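PDB 7JW2: exonuclease mut-7 homolog from Aedes aegypti, which probably trims the 3' ends of Argonaute-bound microRNAs as a magnesium-dependent 3'-5' exoribonuclease, the chain here being its exonuclease domain. Local coordinates for residues S26-Q31 and L55-D60; N48-I53 and K105-F110; L123-L128 and E194-I199. All blocks are in the same frame, centred on the assembly; numbering follows the deposited sequence.

Interaction 1. Residues S26-Q31 and L55-D60; sequences SDLCRQ and LATWDD
Gln31 sets its carboxamide against the methyl branch of Thr57, the two side chains crossing at about a right angle, with Gln31 CD 3.7 Å from Thr57 CG2. A bend at chi2 (-81°) brings CD to this place. The flat group is also held from its own segment: Gln31 NE2 donates to Asp27 OD1 over 2.8 Å, a nearly straight bond (163°) that lies in the amide plane and meets the carboxylate on its syn side. Thr57 CG2 is shared, since Leu28 CD2 approaches it to 3.6 Å. The other branch of Leu28 turns to the strand, where its CD1 comes within 3.5 Å of Leu55 CD1 and the two leucines again cross at about a right angle. The end of helix 18-28 thus packs on strand 50-56 and on the turn leading into strand 61-65.

Beside this apolar patch, Asp27 and Asp60 come together at an oblique angle, their carboxylate planes 82° apart and their nearest oxygens, Asp27 OD2 and Asp60 OD1, separated by 4.0 Å. Water 1 lies between them, donating one proton to each and accepting from Thr57 OG1. That hydroxyl oxygen in turn accepts from Asp59 N and Asp60 N, forming an ST turn and ST motif. Tyr62 also hydrogen-bonds Asp27 OD2, while His11 and His13 hold Asp60 OD2. No direct hydrogen bond joins the two segments, so the polar link runs through waters; the two protons donated by water 1 would ease the repulsion between the carboxylates.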
loop_
_atom_site.group_PDB
_atom_site.type_symbol
_atom_site.label_atom_id
_atom_site.label_comp_id
_atom_site.label_asym_id
_atom_site.label_seq_id
_atom_site.Cartn_x
_atom_site.Cartn_y
_atom_site.Cartn_z
ATOM N N SER A 26 3.206 1.767 2.897
ATOM C CA SER A 26 3.198 1.016 4.148
ATOM C C SER A 26 4.142 1.630 5.175
ATOM O O SER A 26 3.797 1.737 6.360
ATOM C CB SER A 26 3.582 -0.437 3.873
ATOM O OG SER A 26 3.733 -1.156 5.082
ATOM N N ASP A 27 5.336 2.037 4.741
ATOM C CA ASP A 27 6.285 2.692 5.638
ATOM C C ASP A 27 5.801 4.089 6.009
ATOM O O ASP A 27 5.713 4.437 7.195
ATOM C CB ASP A 27 7.661 2.741 4.964
ATOM C CG ASP A 27 8.703 3.504 5.773
ATOM O OD1 ASP A 27 8.504 3.726 6.987
ATOM O OD2 ASP A 27 9.744 3.875 5.188
ATOM N N LEU A 28 5.439 4.894 5.011
ATOM C CA LEU A 28 5.192 6.312 5.257
ATOM C C LEU A 28 3.944 6.558 6.089
ATOM O O LEU A 28 3.895 7.544 6.841
ATOM C CB LEU A 28 5.075 7.076 3.942
ATOM C CG LEU A 28 6.344 7.080 3.108
ATOM C CD1 LEU A 28 6.136 7.941 1.870
ATOM C CD2 LEU A 28 7.538 7.594 3.899
ATOM N N CYS A 29 2.922 5.705 5.965
ATOM C CA CYS A 29 1.693 5.966 6.702
ATOM C C CYS A 29 1.871 5.845 8.210
ATOM O O CYS A 29 0.982 6.281 8.945
ATOM C CB CYS A 29 0.571 5.046 6.225
ATOM S SG CYS A 29 0.678 3.358 6.809
ATOM N N ARG A 30 2.986 5.297 8.697
ATOM C CA ARG A 30 3.231 5.260 10.140
ATOM C C ARG A 30 4.287 6.244 10.609
ATOM O O ARG A 30 4.590 6.283 11.803
ATOM C CB ARG A 30 3.638 3.858 10.581
ATOM C CG ARG A 30 2.596 2.825 10.254
ATOM C CD ARG A 30 1.240 3.091 10.926
ATOM N NE ARG A 30 1.303 3.289 12.373
ATOM C CZ ARG A 30 1.241 2.305 13.266
ATOM N NH1 ARG A 30 1.122 1.047 12.861
ATOM N NH2 ARG A 30 1.291 2.574 14.563
ATOM N N GLN A 31 4.851 7.040 9.720
ATOM C CA GLN A 31 5.858 7.994 10.138
ATOM C C GLN A 31 5.215 9.238 10.732
ATOM O O GLN A 31 4.075 9.593 10.423
ATOM C CB GLN A 31 6.717 8.411 8.944
ATOM C CG GLN A 31 7.485 7.274 8.297
ATOM C CD GLN A 31 8.759 6.936 9.031
ATOM O OE1 GLN A 31 9.257 7.732 9.841
ATOM N NE2 GLN A 31 9.303 5.756 8.757
ATOM N N LEU A 55 10.299 11.456 -1.264
ATOM C CA LEU A 55 9.795 11.440 0.108
ATOM C C LEU A 55 10.836 10.793 1.002
ATOM O O LEU A 55 11.185 9.625 0.798
ATOM C CB LEU A 55 8.469 10.679 0.197
ATOM C CG LEU A 55 7.422 11.112 -0.830
ATOM C CD1 LEU A 55 6.178 10.229 -0.810
ATOM C CD2 LEU A 55 7.046 12.576 -0.648
ATOM N N ALA A 56 11.305 11.535 2.008
ATOM C CA ALA A 56 12.394 11.089 2.870
ATOM C C ALA A 56 11.940 10.939 4.317
ATOM O O ALA A 56 11.248 11.807 4.850
ATOM C CB ALA A 56 13.565 12.078 2.820
ATOM N N THR A 57 12.376 9.859 4.945
ATOM C CA THR A 57 12.333 9.693 6.397
ATOM C C THR A 57 13.766 9.675 6.905
ATOM O O THR A 57 14.719 9.693 6.128
ATOM C CB THR A 57 11.625 8.396 6.789
ATOM O OG1 THR A 57 12.521 7.298 6.593
ATOM C CG2 THR A 57 10.390 8.163 5.944
ATOM N N TRP A 58 13.930 9.611 8.231
ATOM C CA TRP A 58 15.288 9.533 8.752
ATOM C C TRP A 58 16.007 8.263 8.319
ATOM O O TRP A 58 17.241 8.207 8.388
ATOM C CB TRP A 58 15.277 9.611 10.279
ATOM C CG TRP A 58 15.121 10.992 10.800
ATOM C CD1 TRP A 58 14.074 11.478 11.513
ATOM C CD2 TRP A 58 16.041 12.077 10.642
ATOM N NE1 TRP A 58 14.289 12.795 11.830
ATOM C CE2 TRP A 58 15.483 13.193 11.294
ATOM C CE3 TRP A 58 17.283 12.212 10.017
ATOM C CZ2 TRP A 58 16.117 14.424 11.338
ATOM C CZ3 TRP A 58 17.918 13.435 10.070
ATOM C CH2 TRP A 58 17.332 14.525 10.723
ATOM N N ASP A 59 15.268 7.244 7.864
ATOM C CA ASP A 59 15.844 5.938 7.576
ATOM C C ASP A 59 15.829 5.547 6.108
ATOM O O ASP A 59 16.567 4.635 5.733
ATOM C CB ASP A 59 15.105 4.849 8.368
ATOM C CG ASP A 59 15.236 5.032 9.857
ATOM O OD1 ASP A 59 16.374 5.227 10.317
ATOM O OD2 ASP A 59 14.207 4.981 10.561
ATOM N N ASP A 60 15.001 6.186 5.281
ATOM C CA ASP A 60 14.819 5.772 3.896
ATOM C C ASP A 60 14.454 6.984 3.055
ATOM O O ASP A 60 13.795 7.911 3.530
ATOM C CB ASP A 60 13.703 4.715 3.739
ATOM C CG ASP A 60 14.028 3.395 4.426
ATOM O OD1 ASP A 60 13.683 3.231 5.621
ATOM O OD2 ASP A 60 14.611 2.516 3.757
HETATM O O HOH W 1 11.738 4.708 6.813
HETATM O O HOH W 2 11.277 10.111 9.679
HETATM O O HOH W 3 11.980 6.991 10.269
HETATM O O HOH W 4 11.647 3.608 9.244
#

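Interaction 2. Residues N48-I53 and K105-F110; sequences NEVSLI and KALPSF
Ile53 and Leu107 reach toward each other tip to tip, Ile53 CD1 lying 3.9 Å from Leu107 CD1, and this pair forms the inner, closely packed part of the contact. Ile53 CD1 also comes obliquely to the Phe110 ring, 4.2 Å from its CE2. Next to them Val50 crosses Leu107 at about a right angle and uses one branch for two partners: its CG2 is 4.1 Å from Leu107 CG and equally 4.1 Å from Ala106 CB. That branch stands anti to the carbonyl carbon of its own residue, because CG1 takes the position anti to the backbone N (chi1 -174°). Val50 and Ile53 can both point at the same partner although two residues separate them, since Ser51 and Leu52 together face Glu39 in a classic beta bulge.

Toward the outer side the packing gives way to polar and more accessible groups. Besides Val50 CG2, the CB of the partly exposed Ala106 touches the backbone O of Asn48, at 3.6 Å. No hydrogen bond runs directly between the segments; water 5 bridges them, accepting from Val50 N at 2.9 Å and donating to Ala106 O at 3.2 Å. The carbonyl it reaches belongs to the last residue of helix 96-106, after which Leu107 leaves helical geometry and opens a type I turn to Phe110.

Around this helix end, Phe103 from the same helix covers Val50 and Ile53, while Trp76 of helix 73-84 packs on Ile53 and Leu107. Phe110 meets Phe84 edge-to-face. Trp40 of strand 33-40, the neighbour of strand 50-56 in the sheet, touches Val50 and Ala106.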
loop_
_atom_site.group_PDB
_atom_site.type_symbol
_atom_site.label_atom_id
_atom_site.label_comp_id
_atom_site.label_asym_id
_atom_site.label_seq_id
_atom_site.Cartn_x
_atom_site.Cartn_y
_atom_site.Cartn_z
ATOM N N ASN A 48 3.694 21.987 -17.660
ATOM C CA ASN A 48 4.631 21.358 -16.744
ATOM C C ASN A 48 4.240 19.906 -16.501
ATOM O O ASN A 48 3.054 19.562 -16.467
ATOM C CB ASN A 48 4.677 22.129 -15.428
ATOM C CG ASN A 48 5.551 23.359 -15.514
ATOM O OD1 ASN A 48 6.773 23.259 -15.627
ATOM N ND2 ASN A 48 4.932 24.525 -15.459
ATOM N N GLU A 49 5.252 19.046 -16.358
ATOM C CA GLU A 49 5.060 17.621 -16.120
ATOM C C GLU A 49 6.057 17.160 -15.068
ATOM O O GLU A 49 7.234 17.519 -15.136
ATOM C CB GLU A 49 5.251 16.813 -17.407
ATOM C CG GLU A 49 4.077 16.873 -18.361
ATOM C CD GLU A 49 4.210 15.866 -19.480
ATOM O OE1 GLU A 49 3.238 15.125 -19.744
ATOM O OE2 GLU A 49 5.296 15.815 -20.090
ATOM N N VAL A 50 5.576 16.380 -14.088
ATOM C CA VAL A 50 6.427 15.876 -13.013
ATOM C C VAL A 50 7.283 14.721 -13.509
ATOM O O VAL A 50 6.794 13.808 -14.190
ATOM C CB VAL A 50 5.573 15.416 -11.817
ATOM C CG1 VAL A 50 6.478 15.017 -10.635
ATOM C CG2 VAL A 50 4.621 16.506 -11.395
ATOM N N SER A 51 8.564 14.729 -13.124
ATOM C CA SER A 51 9.437 13.581 -13.338
ATOM C C SER A 51 9.543 12.702 -12.094
ATOM O O SER A 51 9.296 11.494 -12.170
ATOM C CB SER A 51 10.833 14.055 -13.784
ATOM O OG SER A 51 11.752 12.977 -13.798
ATOM N N LEU A 52 9.895 13.299 -10.952
ATOM C CA LEU A 52 10.097 12.590 -9.695
ATOM C C LEU A 52 9.391 13.331 -8.576
ATOM O O LEU A 52 9.304 14.558 -8.599
ATOM C CB LEU A 52 11.587 12.488 -9.314
ATOM C CG LEU A 52 12.533 11.704 -10.223
ATOM C CD1 LEU A 52 13.945 11.803 -9.665
ATOM C CD2 LEU A 52 12.109 10.250 -10.330
ATOM N N ILE A 53 8.888 12.569 -7.599
ATOM C CA ILE A 53 8.534 13.089 -6.278
ATOM C C ILE A 53 9.335 12.309 -5.247
ATOM O O ILE A 53 9.338 11.070 -5.266
ATOM C CB ILE A 53 7.024 12.983 -6.010
ATOM C CG1 ILE A 53 6.265 13.898 -6.978
ATOM C CG2 ILE A 53 6.724 13.394 -4.562
ATOM C CD1 ILE A 53 4.781 13.636 -6.983
ATOM N N LYS A 105 -2.331 21.031 -11.430
ATOM C CA LYS A 105 -2.528 20.994 -12.867
ATOM C C LYS A 105 -1.824 19.814 -13.518
ATOM O O LYS A 105 -2.363 19.224 -14.456
ATOM C CB LYS A 105 -2.048 22.308 -13.511
ATOM C CG LYS A 105 -2.295 23.632 -12.719
ATOM C CD LYS A 105 -3.549 23.672 -11.815
ATOM C CE LYS A 105 -3.798 25.030 -11.167
ATOM N NZ LYS A 105 -4.479 24.835 -9.839
ATOM N N ALA A 106 -0.650 19.427 -13.011
ATOM C CA ALA A 106 0.111 18.344 -13.622
ATOM C C ALA A 106 -0.334 16.969 -13.137
ATOM O O ALA A 106 -0.268 15.990 -13.890
ATOM C CB ALA A 106 1.603 18.537 -13.335
ATOM N N LEU A 107 -0.773 16.873 -11.887
ATOM C CA LEU A 107 -1.148 15.605 -11.266
ATOM C C LEU A 107 -2.396 15.857 -10.441
ATOM O O LEU A 107 -2.353 15.865 -9.207
ATOM C CB LEU A 107 -0.022 15.081 -10.371
ATOM C CG LEU A 107 1.192 14.306 -10.859
ATOM C CD1 LEU A 107 1.937 13.825 -9.608
ATOM C CD2 LEU A 107 0.824 13.136 -11.743
ATOM N N PRO A 108 -3.534 16.099 -11.096
ATOM C CA PRO A 108 -4.683 16.654 -10.363
ATOM C C PRO A 108 -5.228 15.753 -9.265
ATOM O O PRO A 108 -5.788 16.278 -8.295
ATOM C CB PRO A 108 -5.718 16.889 -11.473
ATOM C CG PRO A 108 -4.885 17.063 -12.718
ATOM C CD PRO A 108 -3.764 16.080 -12.553
ATOM N N SER A 109 -5.078 14.426 -9.379
ATOM C CA SER A 109 -5.560 13.525 -8.331
ATOM C C SER A 109 -4.706 13.571 -7.070
ATOM O O SER A 109 -5.173 13.151 -6.012
ATOM C CB SER A 109 -5.605 12.091 -8.854
ATOM O OG SER A 109 -6.490 11.989 -9.949
ATOM N N PHE A 110 -3.465 14.068 -7.162
ATOM C CA PHE A 110 -2.583 14.226 -6.005
ATOM C C PHE A 110 -2.915 15.576 -5.389
ATOM O O PHE A 110 -2.193 16.567 -5.537
ATOM C CB PHE A 110 -1.118 14.119 -6.422
ATOM C CG PHE A 110 -0.149 14.165 -5.269
ATOM C CD1 PHE A 110 -0.379 13.435 -4.117
ATOM C CD2 PHE A 110 0.988 14.967 -5.331
ATOM C CE1 PHE A 110 0.506 13.489 -3.047
ATOM C CE2 PHE A 110 1.879 15.013 -4.263
ATOM C CZ PHE A 110 1.633 14.274 -3.123
HETATM O O HOH W 5 2.867 15.313 -14.413
#

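Interaction 3. Residues L123-L128 and E194-I199; sequences LDLQLL and EIYDAI
Helix 125-132 and helix 179-205 approach with Leu125 CA 7.5 Å from Tyr196 CA, and they have drawn apart slightly by Leu128 and Ile199, whose CA atoms are 8.6 Å apart. In this RNase H-like exonuclease fold the contact packs the outermost strand 122-124, and the helix that follows it at once, on the long helix 179-205.

Tyr196 is the shared partner of three leucines. Its CG stands anti to the backbone N (chi1 -173°), and the CD1 and CE1 atoms of the ring take all three contacts. Leu125 CD2 comes at the ring edge, in its plane, 4.0 Å from Tyr196 CD1. Leu123 CD2, 3.7 Å from Tyr196 CE1, and Leu128 CD2, 3.8 Å from Tyr196 CD1, approach obliquely, and all three leucines cross the tyrosine at about a right angle. Leu128 also meets Ile199 tip to tip, its CD2 3.8 Å from Ile199 CD1. The other branch of Leu125, CD1, rests on Ile195 CG2. All six residues are buried, and Leu214 and Leu217 of helix 210-217 close over Leu123, Tyr196 and Leu128.

At the junction of strand and helix Asp124 takes the N-cap position: its OD1 accepts from Gln126 N at 2.9 Å, the donor standing 56° out of the carboxylate plane, while the same oxygen also takes a hydrogen bond from Ala95 N.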
loop_
_atom_site.group_PDB
_atom_site.type_symbol
_atom_site.label_atom_id
_atom_site.label_comp_id
_atom_site.label_asym_id
_atom_site.label_seq_id
_atom_site.Cartn_x
_atom_site.Cartn_y
_atom_site.Cartn_z
ATOM N N LEU A 123 5.337 22.160 6.784
ATOM C CA LEU A 123 6.177 23.267 7.221
ATOM C C LEU A 123 7.093 23.713 6.088
ATOM O O LEU A 123 7.902 22.923 5.585
ATOM C CB LEU A 123 7.015 22.873 8.428
ATOM C CG LEU A 123 7.976 23.988 8.864
ATOM C CD1 LEU A 123 7.198 25.176 9.432
ATOM C CD2 LEU A 123 8.977 23.463 9.875
ATOM N N ASP A 124 6.979 24.983 5.713
ATOM C CA ASP A 124 7.926 25.633 4.813
ATOM C C ASP A 124 9.162 26.034 5.611
ATOM O O ASP A 124 9.077 26.888 6.500
ATOM C CB ASP A 124 7.265 26.852 4.181
ATOM C CG ASP A 124 8.161 27.564 3.190
ATOM O OD1 ASP A 124 9.320 27.127 2.979
ATOM O OD2 ASP A 124 7.689 28.562 2.609
ATOM N N LEU A 125 10.314 25.432 5.305
ATOM C CA LEU A 125 11.511 25.769 6.076
ATOM C C LEU A 125 11.983 27.190 5.814
ATOM O O LEU A 125 12.694 27.749 6.658
ATOM C CB LEU A 125 12.643 24.784 5.788
ATOM C CG LEU A 125 12.438 23.404 6.432
ATOM C CD1 LEU A 125 13.471 22.428 5.916
ATOM C CD2 LEU A 125 12.511 23.490 7.951
ATOM N N GLN A 126 11.604 27.785 4.679
ATOM C CA GLN A 126 11.924 29.195 4.468
ATOM C C GLN A 126 11.196 30.088 5.466
ATOM O O GLN A 126 11.732 31.126 5.869
ATOM C CB GLN A 126 11.585 29.606 3.037
ATOM C CG GLN A 126 12.209 30.935 2.619
ATOM C CD GLN A 126 12.118 31.174 1.130
ATOM O OE1 GLN A 126 11.155 30.767 0.485
ATOM N NE2 GLN A 126 13.122 31.851 0.574
ATOM N N LEU A 127 9.987 29.702 5.885
ATOM C CA LEU A 127 9.268 30.459 6.908
ATOM C C LEU A 127 9.916 30.294 8.275
ATOM O O LEU A 127 9.996 31.255 9.051
ATOM C CB LEU A 127 7.807 30.011 6.964
ATOM C CG LEU A 127 6.905 30.374 5.789
ATOM C CD1 LEU A 127 5.516 29.783 5.989
ATOM C CD2 LEU A 127 6.836 31.884 5.620
ATOM N N LEU A 128 10.366 29.081 8.598
ATOM C CA LEU A 128 11.087 28.867 9.844
ATOM C C LEU A 128 12.391 29.658 9.857
ATOM O O LEU A 128 12.746 30.261 10.873
ATOM C CB LEU A 128 11.350 27.374 10.040
ATOM C CG LEU A 128 12.170 26.937 11.256
ATOM C CD1 LEU A 128 11.427 27.204 12.566
ATOM C CD2 LEU A 128 12.549 25.461 11.139
ATOM N N GLU A 194 17.718 17.110 7.970
ATOM C CA GLU A 194 18.930 17.556 8.657
ATOM C C GLU A 194 18.872 19.041 8.994
ATOM O O GLU A 194 19.333 19.455 10.067
ATOM C CB GLU A 194 20.155 17.256 7.790
ATOM C CG GLU A 194 20.290 15.801 7.386
ATOM C CD GLU A 194 21.363 15.597 6.336
ATOM O OE1 GLU A 194 21.198 16.115 5.211
ATOM O OE2 GLU A 194 22.361 14.900 6.627
ATOM N N ILE A 195 18.309 19.859 8.098
ATOM C CA ILE A 195 18.139 21.284 8.379
ATOM C C ILE A 195 17.215 21.493 9.576
ATOM O O ILE A 195 17.538 22.247 10.504
ATOM C CB ILE A 195 17.618 22.018 7.134
ATOM C CG1 ILE A 195 18.737 22.182 6.101
ATOM C CG2 ILE A 195 17.049 23.359 7.508
ATOM C CD1 ILE A 195 18.215 22.580 4.741
ATOM N N TYR A 196 16.043 20.849 9.569
ATOM C CA TYR A 196 15.115 21.023 10.685
ATOM C C TYR A 196 15.769 20.635 12.002
ATOM O O TYR A 196 15.613 21.334 13.017
ATOM C CB TYR A 196 13.834 20.204 10.455
ATOM C CG TYR A 196 12.801 20.513 11.512
ATOM C CD1 TYR A 196 12.080 21.698 11.470
ATOM C CD2 TYR A 196 12.594 19.658 12.582
ATOM C CE1 TYR A 196 11.161 22.022 12.455
ATOM C CE2 TYR A 196 11.672 19.978 13.578
ATOM C CZ TYR A 196 10.960 21.162 13.494
ATOM O OH TYR A 196 10.042 21.509 14.466
ATOM N N ASP A 197 16.503 19.525 12.004
ATOM C CA ASP A 197 17.153 19.062 13.228
ATOM C C ASP A 197 18.160 20.090 13.737
ATOM O O ASP A 197 18.235 20.356 14.943
ATOM C CB ASP A 197 17.817 17.713 12.960
ATOM C CG ASP A 197 18.549 17.170 14.159
ATOM O OD1 ASP A 197 17.890 16.580 15.036
ATOM O OD2 ASP A 197 19.784 17.317 14.211
ATOM N N ALA A 198 18.914 20.711 12.832
ATOM C CA ALA A 198 19.903 21.701 13.258
ATOM C C ALA A 198 19.239 22.941 13.846
ATOM O O ALA A 198 19.718 23.496 14.848
ATOM C CB ALA A 198 20.796 22.081 12.075
ATOM N N ILE A 199 18.138 23.395 13.248
ATOM C CA ILE A 199 17.438 24.566 13.762
ATOM C C ILE A 199 16.799 24.260 15.110
ATOM O O ILE A 199 16.860 25.076 16.036
ATOM C CB ILE A 199 16.401 25.062 12.744
ATOM C CG1 ILE A 199 17.125 25.542 11.476
ATOM C CG2 ILE A 199 15.565 26.179 13.348
ATOM C CD1 ILE A 199 16.213 26.056 10.391
#

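How the interactions relate
All three contacts serve one mixed sheet. Interactions 1 and 2 share strand 50-56 and adjoin in sequence, yet their centres lie about 21 Å apart and no other atoms touch: one packs the strand's end, the other its start. Interaction 3 lies at the sheet's far edge, about 25 Å from interaction 2 between centres and about 13 Å between nearest atoms, on the opposite side of the chain's centre. Trp58 links 1 to 3, its CH2 3.8 Å from Glu194 N. In DEDD-type exonucleases the first metal-binding acidic motif lies on a central strand, probably 33-40 here, and another on a later helix, probably 179-205, which interaction 3 packs; none holds a metal, and all are structural packing.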